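Local coordinates for coiled-coil quantitatively-enriched protein 1 (Schizosaccharomyces pombe, PDB 7CUJ) that links telomeres to the meiotic centrosome as a component of the meiotic bouquet and is required for telomere length regulation and chromosome segregation, at residues F94-F104 and F130-S141. Residues are numbered along the deposited sequence; the frame is centred on the assembly and turned at random.
Sequences FSSYAENSSKF and FLANTLTQWLKS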
ATOM      1  N   PHE A  94      33.133 -10.109 -11.113  1.00 74.91           N
ATOM      2  CA  PHE A  94      32.649 -11.042 -12.163  1.00 73.43           C
ATOM      3  C   PHE A  94      32.925 -12.486 -11.740  1.00 79.66           C
ATOM      4  O   PHE A  94      33.922 -12.757 -11.071  1.00 86.75           O
ATOM      5  CB  PHE A  94      33.253 -10.655 -13.516  1.00 70.33           C
ATOM      6  CG  PHE A  94      34.649 -11.158 -13.793  1.00 71.10           C
ATOM      7  CD1 PHE A  94      35.663 -11.057 -12.847  1.00 74.15           C
ATOM      8  CD2 PHE A  94      34.958 -11.714 -15.025  1.00 70.50           C
ATOM      9  CE1 PHE A  94      36.941 -11.526 -13.116  1.00 75.88           C
ATOM     10  CE2 PHE A  94      36.237 -12.177 -15.296  1.00 73.19           C
ATOM     11  CZ  PHE A  94      37.227 -12.083 -14.342  1.00 76.19           C
ATOM     12  N   SER A  95      32.015 -13.391 -12.129  1.00 80.66           N
ATOM     13  CA  SER A  95      32.060 -14.822 -11.848  1.00 84.63           C
ATOM     14  C   SER A  95      31.392 -15.159 -10.514  1.00 86.05           C
ATOM     15  O   SER A  95      31.398 -16.314 -10.094  1.00 89.22           O
ATOM     16  CB  SER A  95      33.453 -15.418 -11.979  1.00 88.01           C
ATOM     17  OG  SER A  95      34.203 -15.255 -10.784  1.00 90.44           O
ATOM     18  N   SER A  96      30.805 -14.144  -9.865  1.00 84.27           N
ATOM     19  CA  SER A  96      29.936 -14.347  -8.716  1.00 82.69           C
ATOM     20  C   SER A  96      28.518 -14.661  -9.184  1.00 80.62           C
ATOM     21  O   SER A  96      27.707 -15.169  -8.414  1.00 81.70           O
ATOM     22  CB  SER A  96      29.924 -13.131  -7.822  1.00 80.04           C
ATOM     23  OG  SER A  96      31.011 -13.153  -6.911  1.00 82.84           O
ATOM     24  N   TYR A  97      28.250 -14.382 -10.466  1.00 79.02           N
ATOM     25  CA  TYR A  97      26.920 -14.009 -10.923  1.00 74.02           C
ATOM     26  C   TYR A  97      26.092 -15.211 -11.376  1.00 74.22           C
ATOM     27  O   TYR A  97      24.888 -15.249 -11.131  1.00 78.04           O
ATOM     28  CB  TYR A  97      27.022 -12.884 -11.958  1.00 70.93           C
ATOM     29  CG  TYR A  97      27.542 -11.587 -11.387  1.00 69.96           C
ATOM     30  CD1 TYR A  97      28.900 -11.378 -11.198  1.00 72.83           C
ATOM     31  CD2 TYR A  97      26.675 -10.573 -11.010  1.00 67.42           C
ATOM     32  CE1 TYR A  97      29.383 -10.196 -10.660  1.00 74.34           C
ATOM     33  CE2 TYR A  97      27.141  -9.382 -10.473  1.00 67.77           C
ATOM     34  CZ  TYR A  97      28.500  -9.193 -10.297  1.00 71.28           C
ATOM     35  OH  TYR A  97      28.964  -8.022  -9.767  1.00 71.58           O
ATOM     36  N   ALA A  98      26.734 -16.195 -12.018  1.00 72.45           N
ATOM     37  CA  ALA A  98      26.027 -17.323 -12.611  1.00 70.40           C
ATOM     38  C   ALA A  98      25.361 -18.195 -11.545  1.00 69.95           C
ATOM     39  O   ALA A  98      24.648 -19.141 -11.876  1.00 69.55           O
ATOM     40  CB  ALA A  98      26.972 -18.126 -13.467  1.00 72.25           C
ATOM     41  N   GLU A  99      25.593 -17.863 -10.270  1.00 72.80           N
ATOM     42  CA  GLU A  99      25.049 -18.597  -9.137  1.00 77.26           C
ATOM     43  C   GLU A  99      23.525 -18.487  -9.116  1.00 73.58           C
ATOM     44  O   GLU A  99      22.838 -19.456  -8.791  1.00 76.56           O
ATOM     45  CB  GLU A  99      25.662 -18.064  -7.840  1.00 83.62           C
ATOM     46  CG  GLU A  99      25.181 -18.777  -6.586  1.00 90.24           C
ATOM     47  CD  GLU A  99      25.945 -18.433  -5.318  1.00 97.70           C
ATOM     48  OE1 GLU A  99      26.481 -17.308  -5.232  1.00103.22           O
ATOM     49  OE2 GLU A  99      26.008 -19.298  -4.421  1.00103.42           O
ATOM     50  N   ASN A 100      23.005 -17.305  -9.474  1.00 66.63           N
ATOM     51  CA  ASN A 100      21.594 -17.000  -9.289  1.00 59.76           C
ATOM     52  C   ASN A 100      20.904 -16.678 -10.615  1.00 51.94           C
ATOM     53  O   ASN A 100      19.757 -16.235 -10.615  1.00 47.31           O
ATOM     54  CB  ASN A 100      21.388 -15.884  -8.260  1.00 62.69           C
ATOM     55  CG  ASN A 100      21.549 -16.357  -6.830  1.00 64.64           C
ATOM     56  OD1 ASN A 100      20.723 -17.113  -6.323  1.00 66.17           O
ATOM     57  ND2 ASN A 100      22.606 -15.914  -6.171  1.00 67.60           N
ATOM     58  N   SER A 101      21.594 -16.908 -11.739  1.00 49.65           N
ATOM     59  CA  SER A 101      21.005 -16.657 -13.047  1.00 44.66           C
ATOM     60  C   SER A 101      21.120 -17.887 -13.942  1.00 42.82           C
ATOM     61  O   SER A 101      22.219 -18.289 -14.316  1.00 45.98           O
ATOM     62  CB  SER A 101      21.602 -15.442 -13.709  1.00 42.92           C
ATOM     63  OG  SER A 101      21.057 -15.260 -15.009  1.00 39.53           O
ATOM     64  N   SER A 102      19.961 -18.459 -14.287  1.00 40.03           N
ATOM     65  CA  SER A 102      19.855 -19.548 -15.244  1.00 39.72           C
ATOM     66  C   SER A 102      20.299 -19.080 -16.626  1.00 37.23           C
ATOM     67  O   SER A 102      20.637 -19.900 -17.473  1.00 38.93           O
ATOM     68  CB  SER A 102      18.444 -20.064 -15.308  1.00 39.96           C
ATOM     69  OG  SER A 102      18.219 -21.052 -14.318  1.00 45.12           O
ATOM     70  N   LYS A 103      20.263 -17.762 -16.848  1.00 34.92           N
ATOM     71  CA  LYS A 103      20.581 -17.190 -18.146  1.00 34.64           C
ATOM     72  C   LYS A 103      22.092 -17.215 -18.372  1.00 37.32           C
ATOM     73  O   LYS A 103      22.553 -17.631 -19.433  1.00 37.80           O
ATOM     74  CB  LYS A 103      19.994 -15.782 -18.268  1.00 30.89           C
ATOM     75  CG  LYS A 103      18.485 -15.742 -18.445  1.00 28.61           C
ATOM     76  CD  LYS A 103      17.935 -14.353 -18.638  1.00 28.25           C
ATOM     77  CE  LYS A 103      16.448 -14.368 -18.920  1.00 26.80           C
ATOM     78  NZ  LYS A 103      15.903 -12.995 -19.032  1.00 26.28           N
ATOM     79  N   PHE A 104      22.848 -16.762 -17.364  1.00 39.02           N
ATOM     80  CA  PHE A 104      24.300 -16.803 -17.393  1.00 40.48           C
ATOM     81  C   PHE A 104      24.776 -18.246 -17.563  1.00 43.57           C
ATOM     82  O   PHE A 104      25.632 -18.518 -18.406  1.00 45.63           O
ATOM     83  CB  PHE A 104      24.884 -16.159 -16.133  1.00 40.75           C
ATOM     84  CG  PHE A 104      25.138 -14.676 -16.229  1.00 39.77           C
ATOM     85  CD1 PHE A 104      24.110 -13.793 -16.530  1.00 37.57           C
ATOM     86  CD2 PHE A 104      26.405 -14.156 -15.997  1.00 41.74           C
ATOM     87  CE1 PHE A 104      24.347 -12.429 -16.614  1.00 38.03           C
ATOM     88  CE2 PHE A 104      26.640 -12.790 -16.076  1.00 42.01           C
ATOM     89  CZ  PHE A 104      25.611 -11.928 -16.384  1.00 40.06           C
ATOM     90  N   PHE A 130      25.578  -2.500 -17.221  1.00 37.57           N
ATOM     91  CA  PHE A 130      26.386  -3.193 -16.232  1.00 38.63           C
ATOM     92  C   PHE A 130      26.466  -4.684 -16.554  1.00 37.94           C
ATOM     93  O   PHE A 130      27.552  -5.260 -16.541  1.00 40.00           O
ATOM     94  CB  PHE A 130      25.864  -2.947 -14.812  1.00 38.17           C
ATOM     95  CG  PHE A 130      26.468  -3.871 -13.785  1.00 38.63           C
ATOM     96  CD1 PHE A 130      27.798  -3.739 -13.410  1.00 40.96           C
ATOM     97  CD2 PHE A 130      25.722  -4.897 -13.225  1.00 36.57           C
ATOM     98  CE1 PHE A 130      28.365  -4.604 -12.487  1.00 41.98           C
ATOM     99  CE2 PHE A 130      26.290  -5.761 -12.298  1.00 37.55           C
ATOM    100  CZ  PHE A 130      27.608  -5.613 -11.931  1.00 40.34           C
ATOM    101  N   LEU A 131      25.309  -5.294 -16.836  1.00 35.81           N
ATOM    102  CA  LEU A 131      25.228  -6.727 -17.068  1.00 35.57           C
ATOM    103  C   LEU A 131      25.933  -7.093 -18.371  1.00 36.71           C
ATOM    104  O   LEU A 131      26.593  -8.125 -18.442  1.00 36.40           O
ATOM    105  CB  LEU A 131      23.763  -7.169 -17.079  1.00 33.07           C
ATOM    106  CG  LEU A 131      23.082  -7.205 -15.712  1.00 32.27           C
ATOM    107  CD1 LEU A 131      21.606  -7.544 -15.852  1.00 30.44           C
ATOM    108  CD2 LEU A 131      23.774  -8.192 -14.784  1.00 32.45           C
ATOM    109  N   ALA A 132      25.787  -6.233 -19.388  1.00 38.32           N
ATOM    110  CA  ALA A 132      26.502  -6.393 -20.645  1.00 41.19           C
ATOM    111  C   ALA A 132      27.999  -6.540 -20.377  1.00 44.31           C
ATOM    112  O   ALA A 132      28.634  -7.451 -20.901  1.00 46.46           O
ATOM    113  CB  ALA A 132      26.220  -5.224 -21.559  1.00 41.02           C
ATOM    114  N   ASN A 133      28.539  -5.647 -19.538  1.00 46.70           N
ATOM    115  CA  ASN A 133      29.958  -5.616 -19.222  1.00 50.20           C
ATOM    116  C   ASN A 133      30.348  -6.876 -18.452  1.00 51.79           C
ATOM    117  O   ASN A 133      31.366  -7.495 -18.755  1.00 54.88           O
ATOM    118  CB  ASN A 133      30.346  -4.369 -18.423  1.00 51.77           C
ATOM    119  CG  ASN A 133      30.003  -3.066 -19.115  1.00 52.05           C
ATOM    120  OD1 ASN A 133      29.784  -3.031 -20.324  1.00 50.54           O
ATOM    121  ND2 ASN A 133      29.961  -1.984 -18.352  1.00 53.29           N
ATOM    122  N   THR A 134      29.529  -7.233 -17.455  1.00 50.04           N
ATOM    123  CA  THR A 134      29.800  -8.362 -16.580  1.00 51.97           C
ATOM    124  C   THR A 134      29.741  -9.666 -17.376  1.00 50.94           C
ATOM    125  O   THR A 134      30.579 -10.543 -17.180  1.00 54.09           O
ATOM    126  CB  THR A 134      28.861  -8.365 -15.365  1.00 50.96           C
ATOM    127  OG1 THR A 134      28.950  -7.097 -14.712  1.00 53.94           O
ATOM    128  CG2 THR A 134      29.169  -9.468 -14.374  1.00 51.26           C
ATOM    129  N   LEU A 135      28.756  -9.777 -18.277  1.00 48.37           N
ATOM    130  CA  LEU A 135      28.565 -10.977 -19.080  1.00 48.17           C
ATOM    131  C   LEU A 135      29.766 -11.146 -20.007  1.00 49.38           C
ATOM    132  O   LEU A 135      30.366 -12.218 -20.050  1.00 48.67           O
ATOM    133  CB  LEU A 135      27.269 -10.845 -19.888  1.00 45.68           C
ATOM    134  CG  LEU A 135      26.404 -12.099 -20.057  1.00 44.05           C
ATOM    135  CD1 LEU A 135      25.744 -12.103 -21.426  1.00 42.12           C
ATOM    136  CD2 LEU A 135      27.194 -13.383 -19.851  1.00 46.01           C
ATOM    137  N   THR A 136      30.105 -10.066 -20.725  1.00 51.51           N
ATOM    138  CA  THR A 136      31.205 -10.028 -21.677  1.00 55.39           C
ATOM    139  C   THR A 136      32.498 -10.492 -21.010  1.00 60.20           C
ATOM    140  O   THR A 136      33.219 -11.321 -21.562  1.00 60.61           O
ATOM    141  CB  THR A 136      31.376  -8.626 -22.283  1.00 55.54           C
ATOM    142  OG1 THR A 136      30.147  -8.219 -22.887  1.00 50.81           O
ATOM    143  CG2 THR A 136      32.485  -8.549 -23.310  1.00 57.05           C
ATOM    144  N   GLN A 137      32.774  -9.953 -19.817  1.00 64.03           N
ATOM    145  CA  GLN A 137      34.014 -10.229 -19.111  1.00 70.71           C
ATOM    146  C   GLN A 137      34.006 -11.658 -18.572  1.00 70.80           C
ATOM    147  O   GLN A 137      35.053 -12.296 -18.488  1.00 74.62           O
ATOM    148  CB  GLN A 137      34.253  -9.205 -17.998  1.00 74.12           C
ATOM    149  CG  GLN A 137      34.601  -7.810 -18.505  1.00 81.38           C
ATOM    150  CD  GLN A 137      35.850  -7.762 -19.356  1.00 89.41           C
ATOM    151  OE1 GLN A 137      36.814  -8.491 -19.130  1.00 96.46           O
ATOM    152  NE2 GLN A 137      35.843  -6.886 -20.348  1.00 94.68           N
ATOM    153  N   TRP A 138      32.815 -12.153 -18.220  1.00 66.85           N
ATOM    154  CA  TRP A 138      32.697 -13.470 -17.619  1.00 69.68           C
ATOM    155  C   TRP A 138      32.823 -14.574 -18.669  1.00 71.11           C
ATOM    156  O   TRP A 138      33.318 -15.657 -18.361  1.00 73.72           O
ATOM    157  CB  TRP A 138      31.405 -13.593 -16.806  1.00 68.69           C
ATOM    158  CG  TRP A 138      31.240 -14.952 -16.200  1.00 71.78           C
ATOM    159  CD1 TRP A 138      32.041 -15.536 -15.261  1.00 76.72           C
ATOM    160  CD2 TRP A 138      30.223 -15.917 -16.517  1.00 67.05           C
ATOM    161  NE1 TRP A 138      31.587 -16.791 -14.962  1.00 76.79           N
ATOM    162  CE2 TRP A 138      30.473 -17.053 -15.715  1.00 70.50           C
ATOM    163  CE3 TRP A 138      29.130 -15.933 -17.390  1.00 59.03           C
ATOM    164  CZ2 TRP A 138      29.665 -18.188 -15.764  1.00 66.31           C
ATOM    165  CZ3 TRP A 138      28.332 -17.054 -17.436  1.00 58.36           C
ATOM    166  CH2 TRP A 138      28.597 -18.164 -16.632  1.00 61.45           C
ATOM    167  N   LEU A 139      32.368 -14.298 -19.898  1.00 68.57           N
ATOM    168  CA  LEU A 139      32.458 -15.272 -20.976  1.00 69.17           C
ATOM    169  C   LEU A 139      33.910 -15.416 -21.428  1.00 73.83           C
ATOM    170  O   LEU A 139      34.357 -16.524 -21.718  1.00 76.57           O
ATOM    171  CB  LEU A 139      31.552 -14.857 -22.142  1.00 64.36           C
ATOM    172  CG  LEU A 139      30.048 -15.029 -21.920  1.00 60.81           C
ATOM    173  CD1 LEU A 139      29.266 -14.485 -23.105  1.00 58.05           C
ATOM    174  CD2 LEU A 139      29.688 -16.486 -21.668  1.00 59.30           C
ATOM    175  N   LYS A 140      34.633 -14.288 -21.481  1.00 75.81           N
ATOM    176  CA  LYS A 140      36.054 -14.272 -21.791  1.00 78.63           C
ATOM    177  C   LYS A 140      36.798 -15.140 -20.779  1.00 81.76           C
ATOM    178  O   LYS A 140      37.669 -15.923 -21.149  1.00 86.31           O
ATOM    179  CB  LYS A 140      36.600 -12.841 -21.747  1.00 77.77           C
ATOM    180  CG  LYS A 140      36.204 -11.940 -22.909  1.00 76.00           C
ATOM    181  CD  LYS A 140      36.654 -10.507 -22.709  1.00 79.19           C
ATOM    182  CE  LYS A 140      36.222  -9.582 -23.827  1.00 79.71           C
ATOM    183  NZ  LYS A 140      36.717  -8.199 -23.630  1.00 85.57           N
ATOM    184  N   SER A 141      36.413 -14.993 -19.505  1.00 82.99           N
ATOM    185  CA  SER A 141      36.989 -15.701 -18.371  1.00 84.44           C
ATOM    186  C   SER A 141      36.920 -17.216 -18.560  1.00 83.22           C
ATOM    187  O   SER A 141      37.746 -17.940 -18.009  1.00 85.04           O
ATOM    188  CB  SER A 141      36.314 -15.270 -17.091  1.00 84.26           C
ATOM    189  OG  SER A 141      36.175 -16.355 -16.185  1.00 86.06           O
TER
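Trp138 reaches from the helix 129-141 into the curl of 94-104; its CG is anti to the backbone N (chi1 179°), and the end of the indole comes up against 94-104. Three points line it, two in the loop and one in the first turn of helix 102-112: Ser95 lies against the pyrrole side, with its CA 3.5 Å from Trp138 CD1; the methyl of Ala98 meets the benzo side obliquely, Ala98 CB to Trp138 CZ2 3.5 Å; and Phe104 O sits at the ring edge, in its plane, 3.2 Å from Trp138 CZ3. The Phe104 ring meets the six-membered ring of Trp138 obliquely, planes at 31°, while Leu135 CD2 lies over a face of the Phe104 ring, 4.0 Å from its centroid, a CH-pi contact. One turn back, Thr134 divides its two branches: OG1 bonds to Phe130 O, and CG2 makes a CH-pi contact over a face of Tyr97, 3.8 Å from the ring centroid. The Phe130 edge meets Tyr97 OH. Phe94 brings its own ring edge to Gln137 O, Phe94 CE2 being 3.4 Å away. An alanine in place of Trp138 would probably open a gap, leaving Ala98 and the Phe104 carbonyl without their partner. The helix also packs on strands 162-166 and 146-148 of the parallel sheet in this alpha/beta domain, one part of a longer protein. Rings, methyls and backbone carbonyls join the segments by packing, without a hydrogen bond between them.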